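PDB 3QR0: phospholipase C-beta (PLC-beta) from Sepia officinalis, which is a multidomain phospholipase C of the beta family that binds a calcium ion in its TIM-barrel domain. Local coordinates for residues 336-341 and 366-371; 412-417 and 466-471. All blocks are in the same frame, centred on the assembly; numbering follows the deposited sequence.

How the interactions relate
Interactions 1 and 2 are both buried in the TIM-barrel domain and share one sheet through strands 366-372 and 412-418, which run parallel; strand 466-469 lies on the other flank of 412-418. Probable hydrogen bonds of 2.7 Å from S415 N to L367 O and 2.9 Å from L369 N to S415 O join them. Their chemistry differs. Interaction 1 is a loop against a strand, dominated by carboxylates, an amide and hydroxyls around the calcium ion. Interaction 2 is regular strand pairing with apolar packing and one lysine-serine hydrogen bond, touching the metal through E417 alone, which adds the fourth protein residue to N339, E368 and D370.

Interaction 1. Residues 336-341 and 366-371; sequences SSHNTY and CLELDC. With CA (calcium ion), chain B.
Two partners grip E368 OE1: N339 N donates to it at 2.8 Å, from well above the carboxylate plane yet with a nearly straight N-H (168°), and R570 forms a salt bridge to it. That leaves E368 OE2 to bind calcium at 2.4 Å. This is the metal site of the TIM barrel, where the loop 336-341 lies along strand 366-371. E368 reaches up from the strand on an extended chain, CG anti to the backbone N. N339 gives OD1 to the ion at 2.3 Å while its ND2 bonds Q346 and water 2. D370 binds with both carboxylate oxygens; with E417 OE1 and waters 1 and 2, the ion has seven ligand atoms. N339 OD1 lies 3.2 Å from both E368 OE2 and D370 OD2, acceptors that would probably repel but for the shared calcium.

N339 CG lies over one face of the H338 ring, toward its rim, and H338 CD2 comes within 3.0 Å of E368 OE1. The imidazole's ND1 is held by N599 and its NE2 bonds water 1, making it a second-shell group. S337 N bonds C366 O (2.8 Å), and T340 OG1 accepts from E368 N at 2.9 Å while bonding S337 OG. Y341, its ring root lodged between the two backbone branches (chi1 57°), brings OH to metal-bound D370, donating to OD2 at 2.5 Å from above the carboxylate plane.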
loop_
_atom_site.group_PDB
_atom_site.type_symbol
_atom_site.label_atom_id
_atom_site.label_comp_id
_atom_site.label_asym_id
_atom_site.label_seq_id
_atom_site.Cartn_x
_atom_site.Cartn_y
_atom_site.Cartn_z
ATOM N N SER A 336 -4.912 10.576 -0.264
ATOM C CA SER A 336 -4.520 11.986 -0.207
ATOM C C SER A 336 -3.258 12.285 0.614
ATOM O O SER A 336 -3.078 11.768 1.723
ATOM C CB SER A 336 -5.670 12.811 0.368
ATOM O OG SER A 336 -6.827 12.692 -0.438
ATOM N N SER A 337 -2.421 13.166 0.064
ATOM C CA SER A 337 -1.149 13.560 0.657
ATOM C C SER A 337 -1.158 15.030 1.101
ATOM O O SER A 337 -1.661 15.893 0.385
ATOM C CB SER A 337 -0.036 13.346 -0.372
ATOM O OG SER A 337 1.125 14.077 -0.040
ATOM N N HIS A 338 -0.592 15.302 2.278
ATOM C CA HIS A 338 -0.427 16.668 2.807
ATOM C C HIS A 338 1.011 17.186 2.613
ATOM O O HIS A 338 1.965 16.415 2.757
ATOM C CB HIS A 338 -0.755 16.693 4.308
ATOM C CG HIS A 338 -0.418 17.993 4.979
ATOM N ND1 HIS A 338 0.589 18.114 5.912
ATOM C CD2 HIS A 338 -0.953 19.228 4.843
ATOM C CE1 HIS A 338 0.658 19.369 6.323
ATOM N NE2 HIS A 338 -0.266 20.066 5.688
ATOM N N ASN A 339 1.151 18.497 2.353
ATOM C CA ASN A 339 2.456 19.160 2.080
ATOM C C ASN A 339 3.408 18.172 1.419
ATOM O O ASN A 339 4.467 17.823 1.955
ATOM C CB ASN A 339 3.087 19.774 3.351
ATOM C CG ASN A 339 2.466 21.123 3.756
ATOM O OD1 ASN A 339 1.640 21.697 3.041
ATOM N ND2 ASN A 339 2.882 21.633 4.915
ATOM N N THR A 340 2.988 17.730 0.242
ATOM C CA THR A 340 3.584 16.608 -0.474
ATOM C C THR A 340 5.064 16.823 -0.779
ATOM O O THR A 340 5.850 15.871 -0.790
ATOM C CB THR A 340 2.824 16.389 -1.799
ATOM O OG1 THR A 340 1.415 16.353 -1.533
ATOM C CG2 THR A 340 3.261 15.094 -2.489
ATOM N N TYR A 341 5.423 18.082 -1.022
ATOM C CA TYR A 341 6.800 18.491 -1.311
ATOM C C TYR A 341 7.818 18.184 -0.202
ATOM O O TYR A 341 9.010 18.087 -0.482
ATOM C CB TYR A 341 6.853 19.996 -1.672
ATOM C CG TYR A 341 6.294 20.908 -0.599
ATOM C CD1 TYR A 341 7.129 21.469 0.364
ATOM C CD2 TYR A 341 4.934 21.207 -0.546
ATOM C CE1 TYR A 341 6.628 22.298 1.353
ATOM C CE2 TYR A 341 4.423 22.025 0.441
ATOM C CZ TYR A 341 5.278 22.574 1.389
ATOM O OH TYR A 341 4.782 23.388 2.374
ATOM N N CYS A 366 -4.474 12.799 -4.508
ATOM C CA CYS A 366 -4.625 14.197 -4.126
ATOM C C CYS A 366 -3.338 14.687 -3.482
ATOM O O CYS A 366 -2.871 14.114 -2.494
ATOM C CB CYS A 366 -5.810 14.383 -3.179
ATOM S SG CYS A 366 -6.134 16.126 -2.708
ATOM N N LEU A 367 -2.779 15.743 -4.061
ATOM C CA LEU A 367 -1.473 16.263 -3.680
ATOM C C LEU A 367 -1.600 17.717 -3.287
ATOM O O LEU A 367 -2.581 18.382 -3.643
ATOM C CB LEU A 367 -0.500 16.171 -4.856
ATOM C CG LEU A 367 -0.502 14.898 -5.695
ATOM C CD1 LEU A 367 0.392 15.092 -6.917
ATOM C CD2 LEU A 367 -0.059 13.698 -4.880
ATOM N N GLU A 368 -0.596 18.219 -2.576
ATOM C CA GLU A 368 -0.569 19.615 -2.183
ATOM C C GLU A 368 0.673 20.325 -2.717
ATOM O O GLU A 368 1.781 19.785 -2.671
ATOM C CB GLU A 368 -0.627 19.731 -0.668
ATOM C CG GLU A 368 -0.760 21.163 -0.163
ATOM C CD GLU A 368 -1.081 21.230 1.310
ATOM O OE1 GLU A 368 -1.119 20.161 1.953
ATOM O OE2 GLU A 368 -1.286 22.346 1.835
ATOM N N LEU A 369 0.462 21.534 -3.223
ATOM C CA LEU A 369 1.524 22.388 -3.731
ATOM C C LEU A 369 1.383 23.747 -3.050
ATOM O O LEU A 369 0.397 24.459 -3.277
ATOM C CB LEU A 369 1.416 22.547 -5.256
ATOM C CG LEU A 369 1.642 21.334 -6.180
ATOM C CD1 LEU A 369 0.539 20.276 -6.066
ATOM C CD2 LEU A 369 1.756 21.790 -7.634
ATOM N N ASP A 370 2.353 24.082 -2.196
ATOM C CA ASP A 370 2.408 25.382 -1.524
ATOM C C ASP A 370 3.249 26.317 -2.376
ATOM O O ASP A 370 4.482 26.215 -2.384
ATOM C CB ASP A 370 3.057 25.265 -0.136
ATOM C CG ASP A 370 2.171 24.583 0.886
ATOM O OD1 ASP A 370 1.102 24.037 0.536
ATOM O OD2 ASP A 370 2.557 24.569 2.073
ATOM N N CYS A 371 2.587 27.244 -3.067
ATOM C CA CYS A 371 3.250 28.090 -4.057
ATOM C C CYS A 371 3.601 29.471 -3.500
ATOM O O CYS A 371 2.749 30.150 -2.931
ATOM C CB CYS A 371 2.367 28.229 -5.297
ATOM S SG CYS A 371 1.823 26.635 -5.954
HETATM CA CA CA B . 0.390 23.599 2.947
HETATM O O HOH W 1 -0.765 22.735 4.910
HETATM O O HOH W 2 1.340 24.466 5.043
#

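Interaction 2. Residues 412-417 and 466-471. With CA (calcium ion), chain B.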
loop_
_atom_site.group_PDB
_atom_site.type_symbol
_atom_site.label_atom_id
_atom_site.label_comp_id
_atom_site.label_asym_id
_atom_site.label_seq_id
_atom_site.Cartn_x
_atom_site.Cartn_y
_atom_site.Cartn_z
ATOM N N VAL A 412 -6.699 12.931 -10.591
ATOM C CA VAL A 412 -5.809 13.507 -9.606
ATOM C C VAL A 412 -6.328 14.889 -9.253
ATOM O O VAL A 412 -6.823 15.608 -10.112
ATOM C CB VAL A 412 -4.362 13.570 -10.138
ATOM C CG1 VAL A 412 -3.488 14.516 -9.293
ATOM C CG2 VAL A 412 -3.766 12.168 -10.181
ATOM N N ILE A 413 -6.252 15.236 -7.975
ATOM C CA ILE A 413 -6.643 16.559 -7.506
ATOM C C ILE A 413 -5.407 17.238 -6.924
ATOM O O ILE A 413 -4.729 16.679 -6.063
ATOM C CB ILE A 413 -7.758 16.473 -6.438
ATOM C CG1 ILE A 413 -9.024 15.845 -7.031
ATOM C CG2 ILE A 413 -8.078 17.864 -5.893
ATOM C CD1 ILE A 413 -10.028 15.316 -5.979
ATOM N N LEU A 414 -5.101 18.434 -7.412
ATOM C CA LEU A 414 -3.972 19.199 -6.902
ATOM C C LEU A 414 -4.484 20.319 -6.014
ATOM O O LEU A 414 -5.187 21.215 -6.473
ATOM C CB LEU A 414 -3.140 19.777 -8.043
ATOM C CG LEU A 414 -2.624 18.773 -9.077
ATOM C CD1 LEU A 414 -1.780 19.491 -10.117
ATOM C CD2 LEU A 414 -1.827 17.659 -8.415
ATOM N N SER A 415 -4.134 20.245 -4.736
ATOM C CA SER A 415 -4.513 21.250 -3.756
ATOM C C SER A 415 -3.449 22.344 -3.749
ATOM O O SER A 415 -2.329 22.134 -3.265
ATOM C CB SER A 415 -4.661 20.611 -2.368
ATOM O OG SER A 415 -4.983 21.582 -1.384
ATOM N N PHE A 416 -3.799 23.496 -4.318
ATOM C CA PHE A 416 -2.929 24.664 -4.340
ATOM C C PHE A 416 -3.143 25.509 -3.086
ATOM O O PHE A 416 -4.258 25.930 -2.791
ATOM C CB PHE A 416 -3.202 25.533 -5.572
ATOM C CG PHE A 416 -2.539 25.041 -6.833
ATOM C CD1 PHE A 416 -1.637 25.842 -7.515
ATOM C CD2 PHE A 416 -2.822 23.778 -7.340
ATOM C CE1 PHE A 416 -1.023 25.390 -8.691
ATOM C CE2 PHE A 416 -2.214 23.318 -8.505
ATOM C CZ PHE A 416 -1.316 24.126 -9.181
ATOM N N GLU A 417 -2.070 25.746 -2.346
ATOM C CA GLU A 417 -2.058 26.781 -1.326
ATOM C C GLU A 417 -1.267 27.919 -1.958
ATOM O O GLU A 417 -0.041 27.876 -2.036
ATOM C CB GLU A 417 -1.407 26.278 -0.045
ATOM C CG GLU A 417 -1.639 27.167 1.149
ATOM C CD GLU A 417 -0.760 26.786 2.323
ATOM O OE1 GLU A 417 -0.837 25.624 2.774
ATOM O OE2 GLU A 417 0.012 27.649 2.788
ATOM N N ILE A 466 -6.527 15.817 -14.440
ATOM C CA ILE A 466 -5.966 16.498 -13.282
ATOM C C ILE A 466 -6.862 17.691 -12.981
ATOM O O ILE A 466 -7.111 18.525 -13.860
ATOM C CB ILE A 466 -4.528 16.982 -13.561
ATOM C CG1 ILE A 466 -3.586 15.781 -13.703
ATOM C CG2 ILE A 466 -4.038 17.917 -12.438
ATOM C CD1 ILE A 466 -2.288 16.099 -14.429
ATOM N N LEU A 467 -7.382 17.741 -11.756
ATOM C CA LEU A 467 -8.240 18.836 -11.318
ATOM C C LEU A 467 -7.469 19.774 -10.407
ATOM O O LEU A 467 -6.642 19.332 -9.599
ATOM C CB LEU A 467 -9.481 18.310 -10.593
ATOM C CG LEU A 467 -10.535 17.683 -11.505
ATOM C CD1 LEU A 467 -10.171 16.245 -11.804
ATOM C CD2 LEU A 467 -11.925 17.770 -10.869
ATOM N N ILE A 468 -7.739 21.067 -10.553
ATOM C CA ILE A 468 -7.072 22.093 -9.769
ATOM C C ILE A 468 -8.001 22.610 -8.689
ATOM O O ILE A 468 -9.087 23.104 -8.987
ATOM C CB ILE A 468 -6.647 23.306 -10.629
ATOM C CG1 ILE A 468 -5.805 22.860 -11.828
ATOM C CG2 ILE A 468 -5.867 24.306 -9.771
ATOM C CD1 ILE A 468 -4.552 22.105 -11.456
ATOM N N LYS A 469 -7.550 22.501 -7.442
ATOM C CA LYS A 469 -8.236 23.078 -6.294
ATOM C C LYS A 469 -7.501 24.357 -5.902
ATOM O O LYS A 469 -6.378 24.317 -5.390
ATOM C CB LYS A 469 -8.265 22.082 -5.131
ATOM C CG LYS A 469 -8.727 22.658 -3.793
ATOM C CD LYS A 469 -8.516 21.660 -2.663
ATOM C CE LYS A 469 -8.493 22.340 -1.299
ATOM N NZ LYS A 469 -7.379 23.337 -1.153
ATOM N N ASN A 470 -8.146 25.488 -6.166
ATOM C CA ASN A 470 -7.598 26.808 -5.887
ATOM C C ASN A 470 -8.754 27.778 -5.724
ATOM O O ASN A 470 -9.830 27.560 -6.287
ATOM C CB ASN A 470 -6.690 27.255 -7.034
ATOM C CG ASN A 470 -5.869 28.491 -6.697
ATOM O OD1 ASN A 470 -4.723 28.384 -6.263
ATOM N ND2 ASN A 470 -6.448 29.671 -6.904
ATOM N N LYS A 471 -8.540 28.839 -4.953
ATOM C CA LYS A 471 -9.547 29.885 -4.808
ATOM C C LYS A 471 -9.947 30.385 -6.192
ATOM O O LYS A 471 -9.113 30.439 -7.102
ATOM C CB LYS A 471 -9.012 31.053 -3.974
ATOM C CG LYS A 471 -8.811 30.732 -2.497
ATOM C CD LYS A 471 -7.886 31.742 -1.815
ATOM C CE LYS A 471 -8.516 33.119 -1.698
ATOM N NZ LYS A 471 -7.686 34.024 -0.837
HETATM CA CA CA B . 0.390 23.599 2.947
HETATM O O HOH W 3 -6.763 25.570 -2.642
HETATM O O HOH W 2 1.340 24.466 5.043
HETATM O O HOH W 1 -0.765 22.735 4.910
#
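Strands 412-417 and 466-469 run parallel as neighbouring staves of the TIM barrel, V412 paired with I466 up to S415 with K469. Four main-chain hydrogen bonds zip them together, such as L467 N to V412 O at 2.8 Å.

The tight part is the face bearing L414, I466 and I468. L414 CD1 presses on I466 CG2 at 3.6 Å and also meets I468 CD1. I468 brings CG2 and CD1 obliquely up to CD2 and CE2 of F416. Helix 422-436 covers this patch through F436 and C432, and M514 of helix 512-515 touches F416 and I468.

On the face of I413, L467, S415 and K469 the apolar contacts are looser, I413 CG1 lying 4.4 Å from L467 CB, and toward S415 they give way to polar groups and an ordered water. K469 runs extended along S415, then bends at its last torsion (chi4 -61°) so that NZ donates to S415 OG at 3.0 Å. Water 3 accepts from the same NZ and donates to F416 O and K469 O, where the pairing runs out. N470 OD1 sits 3.3 Å from F416 CB and bonds N418.

E417 OE1 binds calcium at 2.4 Å, while T503 and H419 hold OE2. K469 NZ is thus held here by neutral partners, and strand 466-469 is joined to the strand carrying E417 by backbone bonds and apolar contacts without touching the carboxylate.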